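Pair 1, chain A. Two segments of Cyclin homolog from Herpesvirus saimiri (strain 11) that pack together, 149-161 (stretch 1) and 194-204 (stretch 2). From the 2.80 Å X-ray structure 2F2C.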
# COMPACT_ATOMS: atom_id res chain seq x y z
N ALA A 149 -4.35 -5.86 6.12
CA ALA A 149 -4.66 -7.31 6.07
C ALA A 149 -4.92 -7.81 4.65
O ALA A 149 -5.31 -7.04 3.78
CB ALA A 149 -5.87 -7.64 6.94
N VAL A 150 -4.72 -9.09 4.40
CA VAL A 150 -5.15 -9.61 3.11
C VAL A 150 -6.69 -9.62 3.05
O VAL A 150 -7.35 -10.21 3.90
CB VAL A 150 -4.58 -11.00 2.83
CG1 VAL A 150 -5.26 -11.59 1.61
CG2 VAL A 150 -3.10 -10.93 2.60
N LEU A 151 -7.25 -8.93 2.05
CA LEU A 151 -8.70 -8.84 1.89
C LEU A 151 -9.17 -9.78 0.81
O LEU A 151 -8.53 -9.86 -0.24
CB LEU A 151 -9.10 -7.43 1.46
CG LEU A 151 -8.61 -6.34 2.39
CD1 LEU A 151 -9.09 -4.99 1.88
CD2 LEU A 151 -9.18 -6.65 3.76
N ALA A 152 -10.30 -10.43 1.04
CA ALA A 152 -10.86 -11.33 0.03
C ALA A 152 -10.69 -10.64 -1.31
O ALA A 152 -10.38 -11.25 -2.33
CB ALA A 152 -12.33 -11.58 0.30
N THR A 153 -10.81 -9.34 -1.27
CA THR A 153 -10.96 -8.60 -2.47
C THR A 153 -9.65 -8.37 -3.22
O THR A 153 -9.66 -8.06 -4.40
CB THR A 153 -11.73 -7.32 -2.12
OG1 THR A 153 -12.59 -7.02 -3.22
CG2 THR A 153 -10.85 -6.16 -1.98
N ASP A 154 -8.52 -8.58 -2.53
CA ASP A 154 -7.20 -8.41 -3.14
C ASP A 154 -6.88 -9.57 -4.09
O ASP A 154 -5.96 -9.46 -4.92
CB ASP A 154 -6.08 -8.40 -2.08
CG ASP A 154 -6.18 -7.24 -1.08
OD1 ASP A 154 -6.25 -6.04 -1.49
OD2 ASP A 154 -6.12 -7.45 0.16
N PHE A 155 -7.60 -10.68 -3.95
CA PHE A 155 -7.32 -11.86 -4.75
C PHE A 155 -7.90 -11.80 -6.14
O PHE A 155 -7.33 -12.41 -7.04
CB PHE A 155 -7.82 -13.13 -4.08
CG PHE A 155 -6.86 -13.72 -3.11
CD1 PHE A 155 -6.90 -13.36 -1.76
CD2 PHE A 155 -5.93 -14.65 -3.53
CE1 PHE A 155 -6.01 -13.92 -0.87
CE2 PHE A 155 -5.04 -15.20 -2.62
CZ PHE A 155 -5.08 -14.83 -1.30
N LEU A 156 -9.02 -11.08 -6.33
CA LEU A 156 -9.75 -11.05 -7.62
C LEU A 156 -8.92 -11.09 -8.89
O LEU A 156 -9.08 -11.98 -9.73
CB LEU A 156 -10.69 -9.85 -7.68
CG LEU A 156 -11.93 -10.00 -6.81
CD1 LEU A 156 -12.49 -8.62 -6.54
CD2 LEU A 156 -12.97 -10.91 -7.45
N ILE A 157 -8.00 -10.14 -9.04
CA ILE A 157 -7.29 -10.02 -10.29
C ILE A 157 -6.22 -11.09 -10.46
O ILE A 157 -6.17 -11.72 -11.54
CB ILE A 157 -6.76 -8.57 -10.50
CG1 ILE A 157 -7.94 -7.59 -10.54
CG2 ILE A 157 -5.90 -8.48 -11.78
CD1 ILE A 157 -8.75 -7.63 -11.85
N PRO A 158 -5.34 -11.28 -9.47
CA PRO A 158 -4.40 -12.41 -9.50
C PRO A 158 -5.04 -13.76 -9.83
O PRO A 158 -4.45 -14.56 -10.56
CB PRO A 158 -3.81 -12.40 -8.10
CG PRO A 158 -3.80 -10.99 -7.74
CD PRO A 158 -5.08 -10.42 -8.30
N LEU A 159 -6.25 -14.01 -9.32
CA LEU A 159 -6.94 -15.26 -9.67
C LEU A 159 -7.35 -15.27 -11.14
O LEU A 159 -7.10 -16.28 -11.83
CB LEU A 159 -8.15 -15.54 -8.77
CG LEU A 159 -7.83 -15.89 -7.32
CD1 LEU A 159 -9.09 -16.24 -6.57
CD2 LEU A 159 -6.82 -17.02 -7.26
N CYS A 160 -7.95 -14.16 -11.60
CA CYS A 160 -8.30 -13.99 -13.02
C CYS A 160 -7.13 -14.24 -13.98
O CYS A 160 -7.28 -14.94 -14.97
CB CYS A 160 -8.85 -12.59 -13.29
SG CYS A 160 -10.47 -12.29 -12.61
N ASN A 161 -5.98 -13.63 -13.67
CA ASN A 161 -4.77 -13.83 -14.46
C ASN A 161 -4.30 -15.28 -14.44
O ASN A 161 -3.99 -15.84 -15.49
CB ASN A 161 -3.65 -12.91 -13.97
CG ASN A 161 -2.37 -13.12 -14.74
OD1 ASN A 161 -2.23 -12.67 -15.87
ND2 ASN A 161 -1.44 -13.84 -14.13
N SER A 194 -11.01 -18.37 4.52
CA SER A 194 -9.78 -17.68 4.18
C SER A 194 -10.07 -16.76 3.00
O SER A 194 -10.86 -17.11 2.10
CB SER A 194 -8.65 -18.68 3.91
OG SER A 194 -8.44 -18.88 2.52
N PRO A 195 -9.49 -15.57 3.02
CA PRO A 195 -9.81 -14.55 2.02
C PRO A 195 -9.77 -15.10 0.60
O PRO A 195 -10.65 -14.80 -0.20
CB PRO A 195 -8.75 -13.47 2.24
CG PRO A 195 -8.07 -13.81 3.51
CD PRO A 195 -8.55 -15.09 4.05
N GLY A 196 -8.77 -15.92 0.30
CA GLY A 196 -8.63 -16.46 -1.05
C GLY A 196 -9.82 -17.32 -1.41
O GLY A 196 -10.28 -17.29 -2.54
N LEU A 197 -10.34 -18.09 -0.45
CA LEU A 197 -11.53 -18.89 -0.71
C LEU A 197 -12.78 -18.03 -0.93
O LEU A 197 -13.49 -18.22 -1.93
CB LEU A 197 -11.76 -19.93 0.38
CG LEU A 197 -10.91 -21.20 0.24
CD1 LEU A 197 -11.08 -22.10 1.46
CD2 LEU A 197 -11.21 -21.94 -1.07
N ILE A 198 -13.05 -17.10 -0.01
CA ILE A 198 -14.14 -16.14 -0.22
C ILE A 198 -14.11 -15.59 -1.65
O ILE A 198 -15.12 -15.62 -2.36
CB ILE A 198 -14.05 -14.98 0.78
CG1 ILE A 198 -14.07 -15.48 2.22
CG2 ILE A 198 -15.17 -13.97 0.52
CD1 ILE A 198 -13.55 -14.42 3.20
N CYS A 199 -12.92 -15.13 -2.07
CA CYS A 199 -12.72 -14.57 -3.40
C CYS A 199 -13.00 -15.55 -4.51
O CYS A 199 -13.79 -15.25 -5.38
CB CYS A 199 -11.31 -14.06 -3.58
SG CYS A 199 -11.16 -13.24 -5.18
N ALA A 200 -12.32 -16.69 -4.51
CA ALA A 200 -12.64 -17.80 -5.42
C ALA A 200 -14.16 -17.97 -5.59
O ALA A 200 -14.66 -18.05 -6.71
CB ALA A 200 -12.02 -19.13 -4.89
N GLY A 201 -14.87 -18.05 -4.47
CA GLY A 201 -16.31 -18.24 -4.48
C GLY A 201 -17.02 -17.08 -5.14
O GLY A 201 -17.87 -17.29 -6.01
N GLY A 202 -16.66 -15.85 -4.75
CA GLY A 202 -17.26 -14.68 -5.37
C GLY A 202 -17.16 -14.73 -6.89
O GLY A 202 -18.05 -14.28 -7.60
N LEU A 203 -16.08 -15.30 -7.39
CA LEU A 203 -15.76 -15.23 -8.80
C LEU A 203 -16.57 -16.28 -9.54
O LEU A 203 -17.10 -16.02 -10.63
CB LEU A 203 -14.26 -15.46 -8.99
CG LEU A 203 -13.51 -14.77 -10.12
CD1 LEU A 203 -13.87 -13.29 -10.23
CD2 LEU A 203 -12.03 -14.90 -9.85
N LEU A 204 -16.66 -17.45 -8.93
CA LEU A 204 -17.42 -18.54 -9.52
C LEU A 204 -18.88 -18.17 -9.63
O LEU A 204 -19.49 -18.39 -10.67
CB LEU A 204 -17.25 -19.83 -8.72
CG LEU A 204 -15.87 -20.48 -8.81
CD1 LEU A 204 -15.68 -21.44 -7.64
CD2 LEU A 204 -15.65 -21.18 -10.15

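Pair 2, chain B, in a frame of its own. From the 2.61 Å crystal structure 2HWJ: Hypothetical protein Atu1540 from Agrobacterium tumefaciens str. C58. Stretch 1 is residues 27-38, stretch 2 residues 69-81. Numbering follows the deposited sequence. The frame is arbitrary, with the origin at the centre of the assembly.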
# COMPACT_ATOMS: atom_id res chain seq x y z
N ARG B 27 2.20 -1.70 30.06
CA ARG B 27 2.02 -3.14 30.31
C ARG B 27 2.78 -3.97 29.27
O ARG B 27 3.39 -4.98 29.61
CB ARG B 27 0.53 -3.54 30.34
CG ARG B 27 0.15 -4.36 31.54
CD ARG B 27 -1.20 -5.06 31.41
NE ARG B 27 -1.11 -6.18 30.47
CZ ARG B 27 -1.38 -7.46 30.78
NH1 ARG B 27 -1.75 -7.79 32.03
NH2 ARG B 27 -1.27 -8.41 29.82
N GLU B 28 2.73 -3.54 27.99
CA GLU B 28 3.38 -4.24 26.89
C GLU B 28 4.89 -4.11 27.15
O GLU B 28 5.60 -5.15 27.18
CB GLU B 28 2.95 -3.63 25.53
CG GLU B 28 3.30 -4.46 24.21
CD GLU B 28 2.27 -4.24 22.96
OE1 GLU B 28 1.67 -3.11 22.84
OE2 GLU B 28 2.07 -5.13 22.07
N VAL B 29 5.36 -2.87 27.42
CA VAL B 29 6.75 -2.65 27.84
C VAL B 29 7.17 -3.70 28.89
O VAL B 29 8.06 -4.53 28.59
CB VAL B 29 6.99 -1.24 28.39
CG1 VAL B 29 8.39 -1.09 29.00
CG2 VAL B 29 6.81 -0.26 27.32
N GLU B 30 6.53 -3.72 30.06
CA GLU B 30 6.84 -4.71 31.14
C GLU B 30 6.88 -6.19 30.68
O GLU B 30 7.82 -6.94 31.05
CB GLU B 30 5.92 -4.54 32.35
CG GLU B 30 6.03 -3.20 33.08
CD GLU B 30 7.44 -2.89 33.60
OE1 GLU B 30 8.03 -1.81 33.20
OE2 GLU B 30 7.98 -3.71 34.40
N LEU B 31 5.90 -6.62 29.88
CA LEU B 31 5.99 -7.97 29.27
C LEU B 31 7.29 -8.12 28.47
O LEU B 31 8.07 -9.02 28.78
CB LEU B 31 4.76 -8.34 28.45
CG LEU B 31 3.52 -8.48 29.36
CD1 LEU B 31 2.29 -8.83 28.52
CD2 LEU B 31 3.70 -9.47 30.56
N LYS B 32 7.56 -7.23 27.50
CA LYS B 32 8.87 -7.26 26.83
C LYS B 32 10.01 -7.34 27.85
O LYS B 32 10.83 -8.24 27.74
CB LYS B 32 9.05 -6.15 25.83
CG LYS B 32 8.46 -6.45 24.43
CD LYS B 32 7.98 -5.13 23.86
CE LYS B 32 7.55 -5.16 22.42
NZ LYS B 32 7.11 -6.48 21.89
N ARG B 33 10.04 -6.49 28.88
CA ARG B 33 11.13 -6.57 29.81
C ARG B 33 11.24 -7.95 30.49
O ARG B 33 12.35 -8.37 30.86
CB ARG B 33 10.93 -5.58 30.91
CG ARG B 33 10.72 -4.15 30.57
CD ARG B 33 11.62 -3.47 31.56
NE ARG B 33 11.04 -2.73 32.64
CZ ARG B 33 11.69 -2.58 33.81
NH1 ARG B 33 12.86 -3.16 34.00
NH2 ARG B 33 11.18 -1.87 34.79
N LYS B 34 10.12 -8.65 30.75
CA LYS B 34 10.24 -9.99 31.34
C LYS B 34 10.92 -10.89 30.36
O LYS B 34 11.89 -11.53 30.72
CB LYS B 34 8.91 -10.66 31.76
CG LYS B 34 8.41 -10.46 33.23
CD LYS B 34 9.03 -11.37 34.34
CE LYS B 34 8.43 -12.80 34.40
NZ LYS B 34 7.03 -12.93 33.90
N GLU B 35 10.41 -10.93 29.13
CA GLU B 35 10.89 -11.89 28.12
C GLU B 35 12.41 -11.78 28.10
O GLU B 35 13.12 -12.77 28.30
CB GLU B 35 10.27 -11.67 26.70
CG GLU B 35 9.06 -12.61 26.25
CD GLU B 35 8.55 -12.33 24.74
OE1 GLU B 35 8.75 -13.22 23.86
OE2 GLU B 35 7.96 -11.24 24.39
N TRP B 36 12.87 -10.53 27.93
CA TRP B 36 14.26 -10.21 27.84
C TRP B 36 15.01 -10.54 29.12
O TRP B 36 16.09 -11.09 29.05
CB TRP B 36 14.44 -8.74 27.51
CG TRP B 36 15.85 -8.26 27.74
CD1 TRP B 36 16.36 -7.78 28.91
CD2 TRP B 36 16.93 -8.24 26.79
NE1 TRP B 36 17.68 -7.46 28.75
CE2 TRP B 36 18.06 -7.73 27.46
CE3 TRP B 36 17.05 -8.63 25.45
CZ2 TRP B 36 19.32 -7.58 26.83
CZ3 TRP B 36 18.31 -8.49 24.79
CH2 TRP B 36 19.43 -7.96 25.50
N ARG B 37 14.46 -10.19 30.27
CA ARG B 37 15.15 -10.39 31.54
C ARG B 37 15.42 -11.89 31.61
O ARG B 37 16.40 -12.35 32.20
CB ARG B 37 14.32 -9.83 32.75
CG ARG B 37 15.15 -9.34 33.99
CD ARG B 37 14.54 -8.08 34.80
NE ARG B 37 13.24 -8.38 35.43
CZ ARG B 37 12.07 -7.77 35.19
NH1 ARG B 37 11.97 -6.72 34.39
NH2 ARG B 37 10.98 -8.21 35.79
N GLU B 38 14.58 -12.64 30.90
CA GLU B 38 14.61 -14.08 30.92
C GLU B 38 15.05 -14.74 29.61
O GLU B 38 14.55 -15.79 29.27
CB GLU B 38 13.25 -14.61 31.37
CG GLU B 38 13.14 -14.66 32.91
CD GLU B 38 11.71 -14.47 33.46
OE1 GLU B 38 10.73 -14.83 32.76
OE2 GLU B 38 11.59 -13.97 34.61
N HIS B 69 8.83 1.31 19.49
CA HIS B 69 9.00 2.01 20.81
C HIS B 69 8.87 1.11 22.08
O HIS B 69 9.58 1.31 23.05
CB HIS B 69 8.11 3.23 20.88
CG HIS B 69 8.45 4.26 19.85
ND1 HIS B 69 8.88 5.53 20.16
CD2 HIS B 69 8.44 4.20 18.49
CE1 HIS B 69 9.11 6.22 19.05
NE2 HIS B 69 8.86 5.43 18.03
N HIS B 70 7.99 0.13 22.06
CA HIS B 70 7.75 -0.62 23.26
C HIS B 70 9.05 -1.31 23.55
O HIS B 70 9.60 -1.22 24.63
CB HIS B 70 6.60 -1.60 23.00
CG HIS B 70 5.27 -0.92 22.84
ND1 HIS B 70 4.45 -0.61 23.91
CD2 HIS B 70 4.65 -0.40 21.75
CE1 HIS B 70 3.37 0.03 23.49
NE2 HIS B 70 3.48 0.18 22.18
N LEU B 71 9.64 -1.87 22.53
CA LEU B 71 10.81 -2.71 22.67
C LEU B 71 11.92 -1.83 23.07
O LEU B 71 12.66 -2.18 24.01
CB LEU B 71 11.13 -3.37 21.36
CG LEU B 71 12.44 -4.10 21.54
CD1 LEU B 71 12.27 -5.20 22.58
CD2 LEU B 71 13.04 -4.64 20.25
N VAL B 72 12.04 -0.68 22.43
CA VAL B 72 13.15 0.18 22.84
C VAL B 72 13.06 0.71 24.29
O VAL B 72 14.08 0.71 25.03
CB VAL B 72 13.49 1.29 21.81
CG1 VAL B 72 14.57 2.17 22.33
CG2 VAL B 72 13.96 0.67 20.47
N LEU B 73 11.87 1.10 24.75
CA LEU B 73 11.77 1.46 26.16
C LEU B 73 12.07 0.24 27.04
O LEU B 73 12.74 0.35 28.09
CB LEU B 73 10.42 2.06 26.45
CG LEU B 73 10.03 2.61 27.82
CD1 LEU B 73 10.99 3.71 28.29
CD2 LEU B 73 8.58 3.11 27.80
N ALA B 74 11.60 -0.94 26.62
CA ALA B 74 11.83 -2.12 27.43
C ALA B 74 13.35 -2.25 27.64
O ALA B 74 13.84 -2.45 28.78
CB ALA B 74 11.29 -3.38 26.78
N LEU B 75 14.10 -2.10 26.54
CA LEU B 75 15.54 -2.40 26.58
C LEU B 75 16.20 -1.30 27.41
O LEU B 75 17.08 -1.54 28.23
CB LEU B 75 16.13 -2.46 25.18
CG LEU B 75 16.38 -3.68 24.30
CD1 LEU B 75 15.71 -4.90 24.68
CD2 LEU B 75 16.03 -3.38 22.86
N SER B 76 15.71 -0.09 27.24
CA SER B 76 16.27 1.00 27.97
C SER B 76 16.08 0.82 29.48
O SER B 76 17.06 0.89 30.25
CB SER B 76 15.60 2.26 27.55
OG SER B 76 16.10 3.18 28.45
N LYS B 77 14.84 0.53 29.90
CA LYS B 77 14.60 0.16 31.27
C LYS B 77 15.43 -1.06 31.73
O LYS B 77 15.74 -1.17 32.92
CB LYS B 77 13.12 -0.04 31.55
CG LYS B 77 12.32 1.23 31.44
CD LYS B 77 10.88 0.98 32.04
CE LYS B 77 9.95 2.22 32.07
NZ LYS B 77 8.74 1.94 32.93
N GLU B 78 15.85 -1.96 30.84
CA GLU B 78 16.68 -3.09 31.31
C GLU B 78 18.14 -2.75 31.45
O GLU B 78 18.95 -3.62 31.73
CB GLU B 78 16.55 -4.32 30.41
CG GLU B 78 15.38 -5.22 30.73
CD GLU B 78 15.27 -5.58 32.25
OE1 GLU B 78 14.21 -5.21 32.86
OE2 GLU B 78 16.20 -6.22 32.83
N GLY B 79 18.49 -1.49 31.22
CA GLY B 79 19.89 -1.06 31.27
C GLY B 79 20.68 -1.31 29.98
O GLY B 79 21.90 -1.22 29.97
N VAL B 80 20.02 -1.61 28.86
CA VAL B 80 20.74 -1.89 27.68
C VAL B 80 21.10 -0.54 27.09
O VAL B 80 20.23 0.27 26.99
CB VAL B 80 19.88 -2.64 26.69
CG1 VAL B 80 20.62 -2.74 25.40
CG2 VAL B 80 19.55 -4.00 27.18
N GLU B 81 22.37 -0.32 26.72
CA GLU B 81 22.85 0.99 26.19
C GLU B 81 22.67 1.23 24.70
O GLU B 81 22.32 2.31 24.29
CB GLU B 81 24.33 1.18 26.48
CG GLU B 81 25.04 -0.12 26.99
CD GLU B 81 26.39 0.20 27.69
OE1 GLU B 81 27.05 1.22 27.28
OE2 GLU B 81 26.76 -0.53 28.66

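Superposed on N, CA and C of 14 central residues, pair 2 fits pair 1 with an RMSD of 0.8 Å. In both, two helices cross at a similar angle, -64° in pair 1 and -57° in pair 2, with closest axial approaches of 10.1 and 8.3 Å. The axis of the first helix in pair 1 is taken over 156-161, a shorter segment than 27-37 in pair 2, so the two approaches are not measured over equivalent segments.

In pair 1 the closest CA atoms across the stretches are those of Ala A152 and Pro A195, 3.9 Å apart; in pair 2 their counterparts, Val B29 CA and His B70 CA, are 5.1 Å apart, and Arg B33 CA and Ala B74 CA are as close, at 5.1 Å. In pair 1 this closeness permits a CA-H...O contact, Ala A152 CA to Pro A195 O at 3.5 Å. The small CB of Ala A152 also reaches Ile A198 CG2 at 3.7 Å. Val B29 meets the counterpart of Ile A198 with a branch, CG2 to Leu B73 CD2 at 3.8 Å. Pro A195 and His B70 also point inward from CA to CB: Pro A195 CB is 4.0 Å from Val A150 CG1, while His B70 CB is 3.7 Å from Lys B32 CE.

Phe A155 matches Lys B32, with side-chain centres only 1.0 Å apart, and both CA-to-CB bonds point toward the partner. The aromatic ring lies over Gly A196, whose CA is 3.6 Å from the ring centroid and 12° off its normal, a CH-pi contact. An ideal CB on Gly A196 would come within 3.3 Å of Phe A155 CZ, which is tight. Its counterpart Leu B71 does carry a side chain, and there the slimmer chain of Lys B32 passes with its CE 4.1 Å from Leu B71 CB.

Cys A199 matches Ala B74. The sulfur fills space between side chains, with SG 3.5 Å from Phe A155 CB, 3.7 Å from Leu A156 CG and 3.9 Å from Leu A159 CD1. The methyl of Ala B74 instead packs against the aliphatic parts of longer chains: its CB is 3.7 Å from Lys B32 CB and 3.9 Å from Arg B33 CG.

The chemistry diverges most at Leu A156/Arg B33 and Leu A203/Glu B78. Pair 1 joins two leucines, Leu A156 CD2 to Leu A203 CD1 at 3.8 Å. Pair 2 places a salt bridge there, Arg B33 NH1 donating to Glu B78 OE1 at 2.7 Å. Arg B37 NH1 donates to the same Glu B78 OE1 at 3.1 Å; its counterpart Cys A160 makes an apolar contact, SG to Leu A203 CD2 at 4.1 Å.

The CA-to-CB bonds of Leu A159 and Trp B36 both point toward the second stretch. Leu A159 is a knob among Gly A196, Cys A199, Ala A200 and Leu A203, whereas Trp B36 lays one ring face against Leu B75, CE3 to CD1 at 4.0 Å.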